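Local coordinates for CIR protein (Plasmodium chabaudi chabaudi, PDB 6ZYV) that is of unknown function but belongs to the Plasmodium-interspersed repeat (PIR) family of variant antigens associated with the infected red blood cell and is probably anchored in a membrane by a transmembrane helix, at residues 162-165 with 166-170; 181-184 with 185-189; 220-223 with 224-228. The protein carries 5 engineered substitutions. All coordinates share one frame; numbering follows the deposited sequence.

Interaction 1: residues 162-165 with 166-170; sequences KSLC and NMYNE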
ATOM      1  N   LYS A 162       4.046  -7.555   0.523  1.00 44.75           N
ATOM      2  CA  LYS A 162       5.376  -7.220   1.019  1.00 46.64           C
ATOM      3  C   LYS A 162       6.437  -8.081   0.324  1.00 46.66           C
ATOM      4  O   LYS A 162       7.471  -7.556  -0.066  1.00 47.48           O
ATOM      5  CB  LYS A 162       5.443  -7.432   2.538  1.00 50.11           C
ATOM      6  CG  LYS A 162       5.301  -6.150   3.348  1.00 56.19           C
ATOM      7  CD  LYS A 162       6.051  -6.208   4.695  1.00 62.27           C
ATOM      8  CE  LYS A 162       5.541  -7.285   5.638  1.00 67.41           C
ATOM      9  NZ  LYS A 162       6.061  -7.102   7.032  1.00 70.19           N
ATOM     10  N   SER A 163       6.169  -9.385   0.142  1.00 45.80           N
ATOM     11  CA  SER A 163       7.066 -10.303  -0.566  1.00 46.17           C
ATOM     12  C   SER A 163       7.227  -9.885  -2.026  1.00 46.18           C
ATOM     13  O   SER A 163       8.325  -9.991  -2.577  1.00 46.73           O
ATOM     14  CB  SER A 163       6.544 -11.729  -0.502  1.00 47.40           C
ATOM     15  OG  SER A 163       6.698 -12.232   0.812  1.00 52.19           O
ATOM     16  N   LEU A 164       6.143  -9.391  -2.647  1.00 45.19           N
ATOM     17  CA  LEU A 164       6.202  -8.889  -4.009  1.00 45.37           C
ATOM     18  C   LEU A 164       7.074  -7.621  -4.039  1.00 46.73           C
ATOM     19  O   LEU A 164       7.923  -7.489  -4.923  1.00 47.95           O
ATOM     20  CB  LEU A 164       4.783  -8.585  -4.505  1.00 44.59           C
ATOM     21  CG  LEU A 164       4.664  -7.990  -5.897  1.00 45.11           C
ATOM     22  CD1 LEU A 164       5.304  -8.938  -6.951  1.00 45.32           C
ATOM     23  CD2 LEU A 164       3.187  -7.748  -6.227  1.00 45.02           C
ATOM     24  N   CYS A 165       6.904  -6.718  -3.051  1.00 46.40           N
ATOM     25  CA  CYS A 165       7.696  -5.490  -2.925  1.00 46.99           C
ATOM     26  C   CYS A 165       9.184  -5.781  -2.733  1.00 48.19           C
ATOM     27  O   CYS A 165      10.009  -5.038  -3.246  1.00 48.48           O
ATOM     28  CB  CYS A 165       7.144  -4.580  -1.826  1.00 47.34           C
ATOM     29  SG  CYS A 165       5.709  -3.600  -2.337  1.00 50.84           S
ATOM     30  N   ASN A 166       9.536  -6.882  -2.056  1.00 49.05           N
ATOM     31  CA  ASN A 166      10.940  -7.258  -1.880  1.00 50.89           C
ATOM     32  C   ASN A 166      11.581  -7.594  -3.228  1.00 50.25           C
ATOM     33  O   ASN A 166      12.729  -7.217  -3.463  1.00 50.17           O
ATOM     34  CB  ASN A 166      11.097  -8.416  -0.894  1.00 54.49           C
ATOM     35  CG  ASN A 166      10.728  -8.033   0.523  1.00 62.33           C
ATOM     36  OD1 ASN A 166      10.879  -6.878   0.948  1.00 65.02           O
ATOM     37  ND2 ASN A 166      10.233  -8.998   1.298  1.00 64.11           N
ATOM     38  N   MET A 167      10.824  -8.248  -4.141  1.00 49.00           N
ATOM     39  CA  MET A 167      11.349  -8.551  -5.471  1.00 48.61           C
ATOM     40  C   MET A 167      11.540  -7.256  -6.280  1.00 47.89           C
ATOM     41  O   MET A 167      12.542  -7.111  -6.970  1.00 47.44           O
ATOM     42  CB  MET A 167      10.448  -9.555  -6.205  1.00 48.50           C
ATOM     43  CG  MET A 167      10.406 -10.910  -5.534  1.00 50.19           C
ATOM     44  SD  MET A 167       9.539 -12.111  -6.569  1.00 52.83           S
ATOM     45  CE  MET A 167       7.893 -11.490  -6.418  1.00 51.22           C
ATOM     46  N   TYR A 168      10.607  -6.295  -6.153  1.00 47.71           N
ATOM     47  CA  TYR A 168      10.742  -4.987  -6.814  1.00 48.47           C
ATOM     48  C   TYR A 168      11.993  -4.238  -6.332  1.00 52.44           C
ATOM     49  O   TYR A 168      12.667  -3.589  -7.132  1.00 53.06           O
ATOM     50  CB  TYR A 168       9.496  -4.113  -6.603  1.00 45.78           C
ATOM     51  CG  TYR A 168       8.424  -4.315  -7.652  1.00 43.58           C
ATOM     52  CD1 TYR A 168       7.442  -5.286  -7.494  1.00 43.43           C
ATOM     53  CD2 TYR A 168       8.402  -3.550  -8.809  1.00 42.77           C
ATOM     54  CE1 TYR A 168       6.442  -5.465  -8.439  1.00 43.12           C
ATOM     55  CE2 TYR A 168       7.422  -3.736  -9.777  1.00 43.28           C
ATOM     56  CZ  TYR A 168       6.439  -4.696  -9.588  1.00 43.76           C
ATOM     57  OH  TYR A 168       5.449  -4.907 -10.520  1.00 44.02           O
ATOM     58  N   ASN A 169      12.297  -4.330  -5.030  1.00 55.19           N
ATOM     59  CA  ASN A 169      13.478  -3.698  -4.430  1.00 58.75           C
ATOM     60  C   ASN A 169      14.738  -4.370  -4.961  1.00 61.45           C
ATOM     61  O   ASN A 169      15.715  -3.688  -5.233  1.00 62.51           O
ATOM     62  CB  ASN A 169      13.441  -3.798  -2.892  1.00 61.77           C
ATOM     63  CG  ASN A 169      14.672  -3.230  -2.197  1.00 69.62           C
ATOM     64  OD1 ASN A 169      15.340  -3.913  -1.391  1.00 73.10           O
ATOM     65  ND2 ASN A 169      15.022  -1.973  -2.509  1.00 70.43           N
ATOM     66  N   GLU A 170      14.723  -5.700  -5.105  1.00 62.50           N
ATOM     67  CA  GLU A 170      15.855  -6.430  -5.649  1.00 65.16           C
ATOM     68  C   GLU A 170      16.112  -6.029  -7.095  1.00 67.70           C
ATOM     69  O   GLU A 170      17.251  -5.768  -7.469  1.00 68.41           O
ATOM     70  CB  GLU A 170      15.631  -7.943  -5.536  1.00 66.80           C
ATOM     71  CG  GLU A 170      15.822  -8.490  -4.139  1.00 71.60           C
ATOM     72  CD  GLU A 170      17.172  -8.127  -3.557  1.00 80.00           C
ATOM     73  OE1 GLU A 170      18.200  -8.503  -4.171  1.00 81.14           O
ATOM     74  OE2 GLU A 170      17.198  -7.423  -2.521  1.00 82.95           O
TER
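Two successive turns of helix 154-174 meet here, and Leu164 joins them by reaching both Met167 and Tyr168. Its CD1 lies 3.7 Å from the Met167 methyl carbon CE and 3.9 Å from Tyr168 CE1. The two partners differ in approach: the methionine crosses the leucine at about a right angle, whereas the tyrosine runs alongside it and points the same way. Met167 is bent at its last torsion (chi3 -70°), and this turns CE back over Leu164 instead of onward along the helix. The Tyr168 ring presents its edge to the backbone, with CD1 3.4 Å from Leu164 O and that oxygen in the ring plane. The same carbonyl accepts Tyr168 N at 3.2 Å. Flanking i to i+4 bonds run from Asn166 N to Lys162 O (2.9 Å) and from Asn169 N to Cys165 O (3.0 Å); Met167 N makes a weak one to Ser163 O. Tyr168 OH is satisfied outside, by Gly218 O among others. On the side of helix 8-20, Cys165 is disulfide-bonded to Cys12 and Leu8 touches Leu164 and Tyr168; Phe188 of helix 181-198 packs on Leu164 and Met167.

Interaction 2: residues 181-184 with 185-189; sequences CLKD and AQNFV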
ATOM      1  N   CYS A 181      15.758 -13.519  -9.872  1.00 58.61           N
ATOM      2  CA  CYS A 181      14.356 -13.223 -10.134  1.00 56.11           C
ATOM      3  C   CYS A 181      13.509 -14.459 -10.308  1.00 55.32           C
ATOM      4  O   CYS A 181      12.434 -14.520  -9.724  1.00 55.05           O
ATOM      5  CB  CYS A 181      14.162 -12.252 -11.292  1.00 55.83           C
ATOM      6  SG  CYS A 181      12.460 -11.615 -11.437  1.00 55.48           S
ATOM      7  N   LEU A 182      13.969 -15.436 -11.086  1.00 55.20           N
ATOM      8  CA  LEU A 182      13.195 -16.655 -11.301  1.00 54.88           C
ATOM      9  C   LEU A 182      13.000 -17.445 -10.008  1.00 55.01           C
ATOM     10  O   LEU A 182      11.882 -17.823  -9.697  1.00 54.03           O
ATOM     11  CB  LEU A 182      13.788 -17.511 -12.430  1.00 55.32           C
ATOM     12  CG  LEU A 182      13.018 -18.790 -12.768  1.00 56.57           C
ATOM     13  CD1 LEU A 182      11.579 -18.489 -13.202  1.00 55.44           C
ATOM     14  CD2 LEU A 182      13.733 -19.587 -13.827  1.00 58.41           C
ATOM     15  N   LYS A 183      14.066 -17.642  -9.234  1.00 55.98           N
ATOM     16  CA  LYS A 183      14.010 -18.335  -7.947  1.00 56.65           C
ATOM     17  C   LYS A 183      13.043 -17.617  -6.994  1.00 54.69           C
ATOM     18  O   LYS A 183      12.205 -18.273  -6.386  1.00 54.49           O
ATOM     19  CB  LYS A 183      15.420 -18.391  -7.320  1.00 60.96           C
ATOM     20  CG  LYS A 183      15.488 -19.132  -5.987  1.00 67.84           C
ATOM     21  CD  LYS A 183      16.898 -19.073  -5.336  1.00 74.60           C
ATOM     22  CE  LYS A 183      17.789 -20.266  -5.646  1.00 79.82           C
ATOM     23  NZ  LYS A 183      18.488 -20.793  -4.433  1.00 82.55           N
ATOM     24  N   ASP A 184      13.116 -16.274  -6.916  1.00 53.13           N
ATOM     25  CA  ASP A 184      12.234 -15.492  -6.055  1.00 52.02           C
ATOM     26  C   ASP A 184      10.773 -15.533  -6.500  1.00 50.68           C
ATOM     27  O   ASP A 184       9.891 -15.583  -5.646  1.00 51.03           O
ATOM     28  CB  ASP A 184      12.723 -14.047  -5.904  1.00 53.72           C
ATOM     29  CG  ASP A 184      14.028 -13.904  -5.139  1.00 61.05           C
ATOM     30  OD1 ASP A 184      14.501 -14.921  -4.562  1.00 63.04           O
ATOM     31  OD2 ASP A 184      14.588 -12.777  -5.125  1.00 62.94           O
ATOM     32  N   ALA A 185      10.518 -15.517  -7.820  1.00 48.82           N
ATOM     33  CA  ALA A 185       9.178 -15.588  -8.369  1.00 48.24           C
ATOM     34  C   ALA A 185       8.549 -16.947  -8.055  1.00 48.37           C
ATOM     35  O   ALA A 185       7.372 -16.999  -7.702  1.00 47.50           O
ATOM     36  CB  ALA A 185       9.207 -15.347  -9.870  1.00 48.67           C
ATOM     37  N   GLN A 186       9.339 -18.036  -8.114  1.00 49.40           N
ATOM     38  CA  GLN A 186       8.861 -19.380  -7.776  1.00 50.88           C
ATOM     39  C   GLN A 186       8.524 -19.486  -6.292  1.00 51.02           C
ATOM     40  O   GLN A 186       7.493 -20.056  -5.952  1.00 50.74           O
ATOM     41  CB  GLN A 186       9.859 -20.474  -8.199  1.00 53.63           C
ATOM     42  CG  GLN A 186       9.242 -21.905  -8.168  1.00 58.85           C
ATOM     43  CD  GLN A 186       8.216 -22.246  -9.256  1.00 64.03           C
ATOM     44  OE1 GLN A 186       8.526 -22.296 -10.459  1.00 66.93           O
ATOM     45  NE2 GLN A 186       6.963 -22.488  -8.859  1.00 63.51           N
ATOM     46  N   ASN A 187       9.350 -18.892  -5.414  1.00 50.99           N
ATOM     47  CA  ASN A 187       9.049 -18.866  -3.982  1.00 51.41           C
ATOM     48  C   ASN A 187       7.791 -18.017  -3.722  1.00 50.99           C
ATOM     49  O   ASN A 187       6.978 -18.372  -2.876  1.00 52.49           O
ATOM     50  CB  ASN A 187      10.221 -18.307  -3.183  1.00 52.81           C
ATOM     51  CG  ASN A 187      11.393 -19.257  -3.084  1.00 56.95           C
ATOM     52  OD1 ASN A 187      11.259 -20.460  -3.270  1.00 59.76           O
ATOM     53  ND2 ASN A 187      12.564 -18.746  -2.782  1.00 57.75           N
ATOM     54  N   PHE A 188       7.638 -16.902  -4.440  1.00 48.93           N
ATOM     55  CA  PHE A 188       6.489 -16.019  -4.321  1.00 47.03           C
ATOM     56  C   PHE A 188       5.170 -16.733  -4.699  1.00 47.16           C
ATOM     57  O   PHE A 188       4.209 -16.655  -3.940  1.00 47.51           O
ATOM     58  CB  PHE A 188       6.704 -14.754  -5.167  1.00 45.52           C
ATOM     59  CG  PHE A 188       5.483 -13.857  -5.203  1.00 44.65           C
ATOM     60  CD1 PHE A 188       5.162 -13.043  -4.120  1.00 45.04           C
ATOM     61  CD2 PHE A 188       4.622 -13.877  -6.290  1.00 44.15           C
ATOM     62  CE1 PHE A 188       4.005 -12.264  -4.136  1.00 44.94           C
ATOM     63  CE2 PHE A 188       3.468 -13.117  -6.296  1.00 44.15           C
ATOM     64  CZ  PHE A 188       3.178 -12.291  -5.235  1.00 43.99           C
ATOM     65  N   VAL A 189       5.122 -17.421  -5.852  1.00 46.93           N
ATOM     66  CA  VAL A 189       3.917 -18.118  -6.276  1.00 47.01           C
ATOM     67  C   VAL A 189       3.576 -19.270  -5.307  1.00 48.11           C
ATOM     68  O   VAL A 189       2.393 -19.490  -5.019  1.00 47.97           O
ATOM     69  CB  VAL A 189       3.913 -18.548  -7.772  1.00 47.05           C
ATOM     70  CG1 VAL A 189       4.135 -17.362  -8.690  1.00 46.48           C
ATOM     71  CG2 VAL A 189       4.853 -19.692  -8.077  1.00 48.84           C
TER
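Ala185 and Phe188 each set CB close to a carbonyl oxygen one turn back, whereas the end of Gln186 and the ring of Phe188 lead away from the contact. Ala185 CB lies 3.3 Å from Cys181 O, and its backbone N donates to that same oxygen at 2.9 Å. Phe188 repeats the pattern on Asp184 O, with CB at 3.3 Å and N at 2.9 Å. From there its ring departs, CG being anti to the backbone N (chi1 174°), and lies near Tyr219 with the planes about 20° apart. Asn187 behaves differently: with CG beside its own N (chi1 -73°), the amide folds back along the helix, bringing CG to 3.5 Å from Lys183 O. Lys183 CG is 4.4 Å from Asn187 ND2, a loose approach. The polar end of Asp184 is directed elsewhere, OD2 being bonded to Tyr178 OH. Gln186 N to Leu182 O (3.0 Å) and Asn187 N to Lys183 O complete four consecutive i to i+4 bonds. This is the pattern of a regular alpha helix, here the N-terminal two turns of helix 181-198, with Cys181, Ala185, Phe188 and Val189 buried, Lys183 and Asn187 exposed, and the Cys181-Cys226 disulfide tying it to helix 213-226.

Interaction 3: residues 220-223 with 224-228; sequences DNLI and KKCNN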
ATOM      1  N   ASP A 220       2.670  -9.669 -12.667  1.00 43.38           N
ATOM      2  CA  ASP A 220       2.784  -9.644 -14.123  1.00 45.77           C
ATOM      3  C   ASP A 220       3.798  -8.588 -14.564  1.00 45.63           C
ATOM      4  O   ASP A 220       4.653  -8.872 -15.407  1.00 46.39           O
ATOM      5  CB  ASP A 220       1.421  -9.356 -14.784  1.00 51.39           C
ATOM      6  CG  ASP A 220       0.469 -10.538 -14.889  1.00 65.42           C
ATOM      7  OD1 ASP A 220       0.914 -11.697 -14.635  1.00 68.51           O
ATOM      8  OD2 ASP A 220      -0.733 -10.308 -15.202  1.00 70.69           O
ATOM      9  N   ASN A 221       3.750  -7.397 -13.949  1.00 44.24           N
ATOM     10  CA  ASN A 221       4.693  -6.350 -14.308  1.00 44.24           C
ATOM     11  C   ASN A 221       6.106  -6.742 -13.882  1.00 44.00           C
ATOM     12  O   ASN A 221       7.050  -6.524 -14.636  1.00 44.12           O
ATOM     13  CB  ASN A 221       4.290  -4.988 -13.746  1.00 45.12           C
ATOM     14  CG  ASN A 221       5.338  -3.928 -14.067  1.00 51.17           C
ATOM     15  OD1 ASN A 221       5.382  -3.393 -15.193  1.00 54.74           O
ATOM     16  ND2 ASN A 221       6.256  -3.661 -13.118  1.00 49.62           N
ATOM     17  N   LEU A 222       6.251  -7.320 -12.683  1.00 43.48           N
ATOM     18  CA  LEU A 222       7.565  -7.710 -12.181  1.00 44.41           C
ATOM     19  C   LEU A 222       8.302  -8.701 -13.142  1.00 45.80           C
ATOM     20  O   LEU A 222       9.460  -8.459 -13.514  1.00 46.40           O
ATOM     21  CB  LEU A 222       7.421  -8.282 -10.757  1.00 43.76           C
ATOM     22  CG  LEU A 222       8.679  -8.600  -9.921  1.00 46.04           C
ATOM     23  CD1 LEU A 222       9.193 -10.022 -10.188  1.00 48.00           C
ATOM     24  CD2 LEU A 222       9.766  -7.531 -10.045  1.00 46.11           C
ATOM     25  N   ILE A 223       7.616  -9.766 -13.567  1.00 45.36           N
ATOM     26  CA  ILE A 223       8.241 -10.762 -14.416  1.00 46.63           C
ATOM     27  C   ILE A 223       8.506 -10.223 -15.832  1.00 47.95           C
ATOM     28  O   ILE A 223       9.509 -10.603 -16.438  1.00 48.67           O
ATOM     29  CB  ILE A 223       7.492 -12.119 -14.382  1.00 46.45           C
ATOM     30  CG1 ILE A 223       6.100 -12.052 -15.045  1.00 46.79           C
ATOM     31  CG2 ILE A 223       7.418 -12.622 -12.936  1.00 46.26           C
ATOM     32  CD1 ILE A 223       5.245 -13.402 -14.933  1.00 47.69           C
ATOM     33  N   LYS A 224       7.674  -9.290 -16.323  1.00 47.75           N
ATOM     34  CA  LYS A 224       7.921  -8.635 -17.596  1.00 49.01           C
ATOM     35  C   LYS A 224       9.223  -7.802 -17.487  1.00 50.17           C
ATOM     36  O   LYS A 224       9.992  -7.768 -18.433  1.00 51.15           O
ATOM     37  CB  LYS A 224       6.756  -7.699 -17.969  1.00 50.57           C
ATOM     38  CG  LYS A 224       5.529  -8.412 -18.523  1.00 55.38           C
ATOM     39  CD  LYS A 224       4.373  -7.428 -18.713  1.00 59.45           C
ATOM     40  CE  LYS A 224       3.151  -8.057 -19.337  1.00 64.06           C
ATOM     41  NZ  LYS A 224       2.119  -7.031 -19.680  1.00 66.20           N
ATOM     42  N   LYS A 225       9.459  -7.126 -16.333  1.00 49.84           N
ATOM     43  CA  LYS A 225      10.654  -6.310 -16.115  1.00 50.63           C
ATOM     44  C   LYS A 225      11.899  -7.184 -15.956  1.00 51.49           C
ATOM     45  O   LYS A 225      12.936  -6.850 -16.509  1.00 52.77           O
ATOM     46  CB  LYS A 225      10.497  -5.329 -14.928  1.00 51.42           C
ATOM     47  CG  LYS A 225       9.461  -4.222 -15.155  1.00 52.96           C
ATOM     48  CD  LYS A 225       9.817  -3.303 -16.341  1.00 56.62           C
ATOM     49  CE  LYS A 225       8.716  -2.313 -16.689  1.00 59.36           C
ATOM     50  NZ  LYS A 225       9.187  -1.251 -17.637  1.00 62.45           N
ATOM     51  N   CYS A 226      11.801  -8.325 -15.260  1.00 51.04           N
ATOM     52  CA  CYS A 226      12.936  -9.248 -15.141  1.00 52.00           C
ATOM     53  C   CYS A 226      13.319  -9.780 -16.497  1.00 53.29           C
ATOM     54  O   CYS A 226      14.504  -9.820 -16.813  1.00 55.43           O
ATOM     55  CB  CYS A 226      12.634 -10.381 -14.172  1.00 52.11           C
ATOM     56  SG  CYS A 226      12.638  -9.873 -12.436  1.00 55.02           S
ATOM     57  N   ASN A 227      12.320 -10.078 -17.352  1.00 51.91           N
ATOM     58  CA  ASN A 227      12.588 -10.544 -18.703  1.00 51.83           C
ATOM     59  C   ASN A 227      13.036  -9.448 -19.677  1.00 53.46           C
ATOM     60  O   ASN A 227      13.017  -9.655 -20.892  1.00 53.79           O
ATOM     61  CB  ASN A 227      11.409 -11.341 -19.258  1.00 50.41           C
ATOM     62  CG  ASN A 227      11.584 -12.818 -19.048  1.00 51.93           C
ATOM     63  OD1 ASN A 227      12.679 -13.315 -18.748  1.00 53.59           O
ATOM     64  ND2 ASN A 227      10.516 -13.572 -19.194  1.00 51.95           N
ATOM     65  N   ASN A 228      13.461  -8.297 -19.157  1.00 54.81           N
ATOM     66  CA  ASN A 228      14.068  -7.236 -19.950  1.00 57.12           C
ATOM     67  C   ASN A 228      15.610  -7.300 -19.920  1.00 60.60           C
ATOM     68  O   ASN A 228      16.266  -6.742 -20.792  1.00 62.74           O
ATOM     69  CB  ASN A 228      13.553  -5.852 -19.559  1.00 56.54           C
ATOM     70  CG  ASN A 228      12.179  -5.555 -20.097  1.00 57.20           C
ATOM     71  OD1 ASN A 228      11.672  -6.245 -20.980  1.00 58.14           O
ATOM     72  ND2 ASN A 228      11.526  -4.528 -19.583  1.00 55.84           N
TER
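Four consecutive i to i+4 bonds join 220-223 to 224-228, from Lys224 N to Asp220 O (3.2 Å) through to Asn227 N to Ile223 O (3.0 Å), after which Asn227 leaves helical phi/psi (-76/17°). Among the side chains, Asn221 and Lys225 cross obliquely. The lysine is bent at chi2 (-62°), which folds its chain back past the amide, placing CE 3.8 Å from Asn221 OD1 and CG 3.8 Å from Asn221 ND2. These are contacts of the aliphatic chain; ND2 is hydrogen-bonded to Asp6 OD1. Lys224 lies instead over the neighbouring carbonyl, its CG 3.3 Å from Asp220 O. Although Asp220 and Lys224 carry opposite charges, OD2 and NZ remain 6.2 Å apart, so no salt bridge forms. On the buried side Leu222 CD1 touches Cys226 SG at 4.1 Å, and the sulfur also stands 3.6 Å from Leu222 O. Beyond the segments, Leu171 and Phe234 pack on Cys226, and Asn227 OD1 accepts a bond from Ser232 N in the following loop. With Leu222 and Cys226 buried and Asp220 and Lys224 exposed, this is the C-terminal turn of helix 213-226, which carries the disulfide-bonded Cys226 just before the chain leaves helical geometry.

How the interactions relate
All three are local contacts between successive turns, i to i+3 or i+4, each within one helix and partly buried; interaction 1 lies nearest the chain's centre. Its side-chain contact is apolar, made by buried Leu164, Met167 and Tyr168, while Lys162, Asn166 and Asn169 are exposed. Interaction 2 relies mainly on backbone bonds, burying Ala185 and Phe188 and exposing Lys183 and Asn187. Interaction 3 pairs a buried leucine and disulfide sulfur with an amide-lysine crossing nearer the surface. Across helices, Met167 CE packs 3.6 Å from Phe188 CG, joining interactions 1 and 2. Tyr168 OH reaches Asn221 ND2 at 3.0 Å, a probable hydrogen bond between interactions 1 and 3. A disulfide joins interactions 2 and 3.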